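PDB 2ZYN: solute-binding protein from Thermoactinomyces vulgaris, which probably binds cyclodextrins and related maltose-type sugars outside the cell membrane and delivers them for uptake by a carbohydrate transporter. Local coordinates for residues P144-E149 against L267-G272; A275-G280 against A341-K346. All blocks are in the same frame, centred on the assembly; numbering follows the deposited sequence.

Contact 1. Residues P144-E149 against L267-G272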
ATOM      1  N   PRO A 144      -9.050  13.530  18.025  1.00 33.59           N
ATOM      2  CA  PRO A 144      -8.437  13.239  19.325  1.00 33.41           C
ATOM      3  C   PRO A 144      -6.932  13.500  19.322  1.00 32.52           C
ATOM      4  O   PRO A 144      -6.253  13.220  18.328  1.00 30.85           O
ATOM      5  CB  PRO A 144      -8.724  11.746  19.535  1.00 32.90           C
ATOM      6  CG  PRO A 144      -9.184  11.233  18.213  1.00 34.87           C
ATOM      7  CD  PRO A 144      -9.815  12.380  17.516  1.00 33.79           C
ATOM      8  N   ALA A 145      -6.430  14.041  20.430  1.00 31.71           N
ATOM      9  CA  ALA A 145      -5.030  14.439  20.544  1.00 31.54           C
ATOM     10  C   ALA A 145      -4.078  13.259  20.705  1.00 30.39           C
ATOM     11  O   ALA A 145      -2.920  13.338  20.297  1.00 31.17           O
ATOM     12  CB  ALA A 145      -4.852  15.424  21.694  1.00 31.63           C
ATOM     13  N   THR A 146      -4.564  12.177  21.312  1.00 29.63           N
ATOM     14  CA  THR A 146      -3.749  10.982  21.546  1.00 29.51           C
ATOM     15  C   THR A 146      -4.477   9.709  21.116  1.00 28.40           C
ATOM     16  O   THR A 146      -5.682   9.729  20.856  1.00 27.51           O
ATOM     17  CB  THR A 146      -3.323  10.842  23.030  1.00 30.39           C
ATOM     18  OG1 THR A 146      -4.483  10.688  23.856  1.00 31.35           O
ATOM     19  CG2 THR A 146      -2.518  12.054  23.494  1.00 30.91           C
ATOM     20  N   TYR A 147      -3.728   8.612  21.034  1.00 28.14           N
ATOM     21  CA  TYR A 147      -4.274   7.306  20.672  1.00 27.70           C
ATOM     22  C   TYR A 147      -5.245   6.778  21.730  1.00 28.54           C
ATOM     23  O   TYR A 147      -6.269   6.183  21.388  1.00 28.77           O
ATOM     24  CB  TYR A 147      -3.140   6.306  20.417  1.00 25.86           C
ATOM     25  CG  TYR A 147      -3.590   4.870  20.298  1.00 25.22           C
ATOM     26  CD1 TYR A 147      -3.442   3.987  21.365  1.00 25.45           C
ATOM     27  CD2 TYR A 147      -4.169   4.394  19.122  1.00 24.95           C
ATOM     28  CE1 TYR A 147      -3.859   2.668  21.270  1.00 25.40           C
ATOM     29  CE2 TYR A 147      -4.590   3.073  19.015  1.00 25.28           C
ATOM     30  CZ  TYR A 147      -4.430   2.216  20.093  1.00 24.62           C
ATOM     31  OH  TYR A 147      -4.838   0.908  20.001  1.00 25.25           O
ATOM     32  N   ASP A 148      -4.919   6.998  23.005  1.00 29.50           N
ATOM     33  CA  ASP A 148      -5.791   6.607  24.116  1.00 29.78           C
ATOM     34  C   ASP A 148      -7.150   7.297  24.027  1.00 28.77           C
ATOM     35  O   ASP A 148      -8.181   6.703  24.353  1.00 29.22           O
ATOM     36  CB  ASP A 148      -5.140   6.935  25.463  1.00 31.61           C
ATOM     37  CG  ASP A 148      -4.013   5.982  25.828  1.00 32.80           C
ATOM     38  OD1 ASP A 148      -3.899   4.897  25.214  1.00 34.11           O
ATOM     39  OD2 ASP A 148      -3.237   6.326  26.744  1.00 33.04           O
ATOM     40  N   GLU A 149      -7.137   8.551  23.581  1.00 28.88           N
ATOM     41  CA  GLU A 149      -8.355   9.333  23.397  1.00 28.65           C
ATOM     42  C   GLU A 149      -9.160   8.854  22.190  1.00 27.95           C
ATOM     43  O   GLU A 149     -10.391   8.830  22.232  1.00 26.54           O
ATOM     44  CB  GLU A 149      -8.019  10.820  23.278  1.00 30.41           C
ATOM     45  CG  GLU A 149      -7.687  11.474  24.615  1.00 33.72           C
ATOM     46  CD  GLU A 149      -7.175  12.891  24.469  1.00 36.61           C
ATOM     47  OE1 GLU A 149      -6.122  13.085  23.825  1.00 37.87           O
ATOM     48  OE2 GLU A 149      -7.819  13.812  25.012  1.00 38.43           O
ATOM     49  N   LEU A 267      -2.124  10.083  12.312  1.00 16.63           N
ATOM     50  CA  LEU A 267      -2.681   9.286  13.397  1.00 17.53           C
ATOM     51  C   LEU A 267      -2.311   9.932  14.729  1.00 17.93           C
ATOM     52  O   LEU A 267      -1.181  10.389  14.892  1.00 17.80           O
ATOM     53  CB  LEU A 267      -2.176   7.839  13.343  1.00 18.44           C
ATOM     54  CG  LEU A 267      -2.464   6.992  12.096  1.00 18.20           C
ATOM     55  CD1 LEU A 267      -1.983   5.570  12.311  1.00 16.61           C
ATOM     56  CD2 LEU A 267      -3.944   6.994  11.731  1.00 19.13           C
ATOM     57  N   PRO A 268      -3.270  10.006  15.669  1.00 19.93           N
ATOM     58  CA  PRO A 268      -2.962  10.587  16.976  1.00 21.76           C
ATOM     59  C   PRO A 268      -1.775   9.882  17.628  1.00 22.22           C
ATOM     60  O   PRO A 268      -1.676   8.652  17.562  1.00 22.58           O
ATOM     61  CB  PRO A 268      -4.243  10.349  17.786  1.00 22.64           C
ATOM     62  CG  PRO A 268      -5.048   9.369  16.998  1.00 25.36           C
ATOM     63  CD  PRO A 268      -4.677   9.581  15.576  1.00 21.12           C
ATOM     64  N   LYS A 269      -0.881  10.664  18.230  1.00 22.93           N
ATOM     65  CA  LYS A 269       0.310  10.131  18.894  1.00 24.94           C
ATOM     66  C   LYS A 269      -0.019   8.941  19.790  1.00 24.44           C
ATOM     67  O   LYS A 269      -1.010   8.954  20.525  1.00 24.98           O
ATOM     68  CB  LYS A 269       1.037  11.223  19.692  1.00 25.70           C
ATOM     69  CG  LYS A 269       0.128  12.088  20.566  1.00 30.16           C
ATOM     70  CD  LYS A 269       0.909  13.137  21.347  1.00 31.94           C
ATOM     71  CE  LYS A 269       1.133  12.719  22.793  1.00 33.23           C
ATOM     72  NZ  LYS A 269       1.989  13.685  23.536  1.00 34.18           N
ATOM     73  N   ILE A 270       0.810   7.907  19.693  1.00 24.86           N
ATOM     74  CA  ILE A 270       0.642   6.684  20.473  1.00 24.91           C
ATOM     75  C   ILE A 270       1.849   6.516  21.396  1.00 26.47           C
ATOM     76  O   ILE A 270       2.995   6.566  20.943  1.00 25.46           O
ATOM     77  CB  ILE A 270       0.424   5.442  19.554  1.00 24.28           C
ATOM     78  CG1 ILE A 270       0.309   4.156  20.384  1.00 23.55           C
ATOM     79  CG2 ILE A 270       1.510   5.353  18.469  1.00 23.75           C
ATOM     80  CD1 ILE A 270      -0.236   2.954  19.618  1.00 24.48           C
ATOM     81  N   ASP A 271       1.577   6.335  22.690  1.00 26.84           N
ATOM     82  CA  ASP A 271       2.609   6.356  23.734  1.00 27.88           C
ATOM     83  C   ASP A 271       3.461   7.633  23.663  1.00 28.53           C
ATOM     84  O   ASP A 271       4.649   7.631  24.002  1.00 28.49           O
ATOM     85  CB  ASP A 271       3.483   5.093  23.682  1.00 29.42           C
ATOM     86  CG  ASP A 271       2.743   3.847  24.146  1.00 30.03           C
ATOM     87  OD1 ASP A 271       3.176   2.736  23.773  1.00 32.38           O
ATOM     88  OD2 ASP A 271       1.736   3.971  24.878  1.00 31.62           O
ATOM     89  N   GLY A 272       2.833   8.716  23.209  1.00 28.25           N
ATOM     90  CA  GLY A 272       3.475  10.019  23.107  1.00 28.64           C
ATOM     91  C   GLY A 272       4.380  10.239  21.908  1.00 29.51           C
ATOM     92  O   GLY A 272       4.918  11.331  21.731  1.00 30.90           O
TER
HETATM   93  O   HOH W   1      -1.109  13.583  17.983  1.00 24.92           O
HETATM   94  O   HOH W   2      -1.150   5.604  23.712  1.00 37.62           O

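Contact 2. Residues A275-G280 against A341-K346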
ATOM      1  N   ALA A 275       3.109   8.150  15.247  1.00 20.51           N
ATOM      2  CA  ALA A 275       2.765   6.816  14.775  1.00 19.07           C
ATOM      3  C   ALA A 275       3.666   6.451  13.604  1.00 19.03           C
ATOM      4  O   ALA A 275       3.818   7.229  12.656  1.00 18.94           O
ATOM      5  CB  ALA A 275       1.295   6.743  14.378  1.00 19.87           C
ATOM      6  N   GLN A 276       4.291   5.281  13.690  1.00 17.73           N
ATOM      7  CA  GLN A 276       5.123   4.785  12.606  1.00 18.65           C
ATOM      8  C   GLN A 276       4.319   3.842  11.724  1.00 19.06           C
ATOM      9  O   GLN A 276       4.220   2.645  12.000  1.00 19.45           O
ATOM     10  CB  GLN A 276       6.371   4.081  13.137  1.00 21.56           C
ATOM     11  CG  GLN A 276       7.580   4.979  13.275  1.00 27.67           C
ATOM     12  CD  GLN A 276       8.892   4.255  12.999  1.00 30.12           C
ATOM     13  OE1 GLN A 276       9.954   4.880  12.952  1.00 33.79           O
ATOM     14  NE2 GLN A 276       8.824   2.939  12.803  1.00 31.58           N
ATOM     15  N   THR A 277       3.736   4.404  10.672  1.00 16.41           N
ATOM     16  CA  THR A 277       2.973   3.637   9.699  1.00 15.51           C
ATOM     17  C   THR A 277       3.916   3.140   8.610  1.00 14.53           C
ATOM     18  O   THR A 277       5.047   3.619   8.495  1.00 14.80           O
ATOM     19  CB  THR A 277       1.894   4.506   9.039  1.00 15.69           C
ATOM     20  OG1 THR A 277       2.490   5.728   8.582  1.00 13.13           O
ATOM     21  CG2 THR A 277       0.784   4.822  10.021  1.00 14.99           C
ATOM     22  N   PHE A 278       3.453   2.179   7.817  1.00 14.66           N
ATOM     23  CA  PHE A 278       4.181   1.758   6.628  1.00 13.68           C
ATOM     24  C   PHE A 278       4.082   2.831   5.548  1.00 12.57           C
ATOM     25  O   PHE A 278       3.044   3.475   5.407  1.00 12.09           O
ATOM     26  CB  PHE A 278       3.602   0.456   6.074  1.00 13.24           C
ATOM     27  CG  PHE A 278       4.127  -0.789   6.740  1.00 13.54           C
ATOM     28  CD1 PHE A 278       3.265  -1.841   7.033  1.00 15.24           C
ATOM     29  CD2 PHE A 278       5.482  -0.924   7.048  1.00 14.26           C
ATOM     30  CE1 PHE A 278       3.737  -3.002   7.635  1.00 13.79           C
ATOM     31  CE2 PHE A 278       5.966  -2.082   7.643  1.00 15.54           C
ATOM     32  CZ  PHE A 278       5.094  -3.122   7.938  1.00 14.55           C
ATOM     33  N   ILE A 279       5.168   3.022   4.803  1.00 11.34           N
ATOM     34  CA  ILE A 279       5.135   3.804   3.567  1.00 12.17           C
ATOM     35  C   ILE A 279       5.158   2.813   2.406  1.00 12.56           C
ATOM     36  O   ILE A 279       5.972   1.884   2.387  1.00 11.77           O
ATOM     37  CB  ILE A 279       6.330   4.789   3.440  1.00 12.40           C
ATOM     38  CG1 ILE A 279       6.376   5.750   4.633  1.00 15.42           C
ATOM     39  CG2 ILE A 279       6.268   5.567   2.109  1.00 12.66           C
ATOM     40  CD1 ILE A 279       7.718   6.444   4.800  1.00 14.80           C
ATOM     41  N   GLY A 280       4.245   3.007   1.457  1.00 11.62           N
ATOM     42  CA  GLY A 280       4.171   2.171   0.264  1.00 11.26           C
ATOM     43  C   GLY A 280       4.481   2.956  -0.996  1.00 11.98           C
ATOM     44  O   GLY A 280       4.057   4.102  -1.142  1.00 12.70           O
ATOM     45  N   ALA A 341       0.585  13.282   3.737  1.00 19.36           N
ATOM     46  CA  ALA A 341       1.997  13.635   3.590  1.00 20.26           C
ATOM     47  C   ALA A 341       2.712  13.716   4.939  1.00 22.08           C
ATOM     48  O   ALA A 341       3.811  13.176   5.100  1.00 21.68           O
ATOM     49  CB  ALA A 341       2.133  14.954   2.831  1.00 21.05           C
ATOM     50  N   LYS A 342       2.077  14.387   5.899  1.00 21.61           N
ATOM     51  CA  LYS A 342       2.605  14.510   7.259  1.00 23.23           C
ATOM     52  C   LYS A 342       2.761  13.153   7.937  1.00 21.57           C
ATOM     53  O   LYS A 342       3.784  12.888   8.571  1.00 21.04           O
ATOM     54  CB  LYS A 342       1.721  15.429   8.112  1.00 26.39           C
ATOM     55  CG  LYS A 342       2.266  16.843   8.307  1.00 30.99           C
ATOM     56  CD  LYS A 342       1.964  17.753   7.119  1.00 34.67           C
ATOM     57  CE  LYS A 342       2.434  19.187   7.364  1.00 35.79           C
ATOM     58  NZ  LYS A 342       1.616  19.903   8.389  1.00 37.41           N
ATOM     59  N   GLN A 343       1.751  12.296   7.792  1.00 20.60           N
ATOM     60  CA  GLN A 343       1.799  10.963   8.379  1.00 18.58           C
ATOM     61  C   GLN A 343       2.915  10.128   7.754  1.00 18.18           C
ATOM     62  O   GLN A 343       3.656   9.447   8.467  1.00 18.55           O
ATOM     63  CB  GLN A 343       0.447  10.251   8.254  1.00 18.37           C
ATOM     64  CG  GLN A 343       0.407   8.836   8.856  1.00 17.88           C
ATOM     65  CD  GLN A 343       1.028   8.737  10.243  1.00 18.98           C
ATOM     66  OE1 GLN A 343       1.973   7.976  10.455  1.00 17.74           O
ATOM     67  NE2 GLN A 343       0.498   9.498  11.192  1.00 15.34           N
ATOM     68  N   ALA A 344       3.034  10.199   6.430  1.00 16.92           N
ATOM     69  CA  ALA A 344       4.060   9.459   5.698  1.00 17.10           C
ATOM     70  C   ALA A 344       5.472   9.900   6.086  1.00 18.25           C
ATOM     71  O   ALA A 344       6.407   9.103   6.037  1.00 17.43           O
ATOM     72  CB  ALA A 344       3.851   9.593   4.198  1.00 18.28           C
ATOM     73  N   SER A 345       5.615  11.159   6.498  1.00 18.41           N
ATOM     74  CA  SER A 345       6.913  11.698   6.916  1.00 19.96           C
ATOM     75  C   SER A 345       7.402  11.076   8.229  1.00 20.09           C
ATOM     76  O   SER A 345       8.578  11.210   8.586  1.00 22.12           O
ATOM     77  CB  SER A 345       6.839  13.220   7.051  1.00 20.04           C
ATOM     78  OG  SER A 345       6.220  13.589   8.268  1.00 22.48           O
ATOM     79  N   LYS A 346       6.492  10.398   8.933  1.00 18.54           N
ATOM     80  CA  LYS A 346       6.791   9.747  10.210  1.00 19.32           C
ATOM     81  C   LYS A 346       6.846   8.229  10.075  1.00 18.65           C
ATOM     82  O   LYS A 346       7.088   7.517  11.057  1.00 20.44           O
ATOM     83  CB  LYS A 346       5.739  10.115  11.266  1.00 20.96           C
ATOM     84  CG  LYS A 346       5.322  11.580  11.297  1.00 21.59           C
ATOM     85  CD  LYS A 346       6.489  12.499  11.637  1.00 24.71           C
ATOM     86  CE  LYS A 346       6.070  13.961  11.590  1.00 26.12           C
ATOM     87  NZ  LYS A 346       7.263  14.852  11.654  1.00 29.52           N
TER

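Contact 1. Residues P144-E149 against L267-G272
A chi1 of 169° swings the ring of Y147 opposite its backbone N, and I270 CG1 does the same at 178°, so the two side chains run side by side in one direction and the delta methyl (CD1) of I270 comes to rest over the phenol ring. I270 CD1 lies 3.9 Å from the centroid of the Y147 ring, close to the ring normal, a CH-pi contact over the face; nearer the backbones, Y147 CB meets I270 CB at 3.8 Å. The far end of the ring is held separately, its OH hydrogen-bonding to W218 and E214. One direct hydrogen bond joins the backbones, from Y147 N to K269 O at 2.8 Å, bent to 146° at the hydrogen. This donor is the first residue of helix 147-157, whose start is a capping box: T146 OG1 bonds E149 OE1 at 2.9 Å, while E149 N returns a weak bond to T146 OG1. Beside the cap, the ring of P268 packs its CB against T146 C at 3.4 Å. The aliphatic part of K269 crosses the threonine methyl, CE lying 3.8 Å from T146 CG2, and its CG also approaches A145 O. Two waters extend the seam: one donates to A145 O and accepts from K269 N, the other accepts from D271 N and donates weakly to D148 OD1.

Contact 2. Residues A275-G280 against A341-K346
Q276 and K346 bring their CA atoms within 5.8 Å, and I279 and A344 theirs within 6.1 Å, as the C-terminal end of helix 335-344 passes beside the chain entering strand 278-286. In this fold, that of the bacterial solute-binding proteins, the strand belongs to a mixed sheet where it runs parallel to 348-349, so the helix end and the short strand after it meet the same partner; T277 and I279 both bond V348 through their backbones. Q343 reaches the loop with CG anti to its backbone N (chi1 -180°) and a bend at chi2 of 46°, which turns the amide toward T277, whose side chain comes from the opposite direction. Q343 CG lies 3.8 Å from T277 OG1, and that hydroxyl is hydrogen-bonded to S130 OG. Were Q343 replaced by an alanine, the side chain of T277 would probably lose the neighbour it packs against, opening a gap there. Farther out, Q276 CG sits 3.4 Å from K346 O, and K346 CB packs 3.7 Å from A275 O. On the strand itself I279 sets its CB toward the helix end, and its CD1 lies 3.2 Å from A344 O.

Following the chain from the N terminus, 144-149 leads into helix 147-157, and contact 1 closes a loop of 117 intervening residues when the chain comes back, just past strand 262-265, at 267-272. Contact 2 then opens at 275-280 and closes at 341-346 after 60 intervening residues, so the two loops stand in series, neither nested nor crossed. Their centres are 15 Å apart, yet they touch: L267 packs its CB against A275 CB at 3.8 Å and its CD1 against T277 CG2 at 3.7 Å. Together they tie the start of helix 147-157, through the loop between strands 262-265 and 278-286, to the end of helix 335-344.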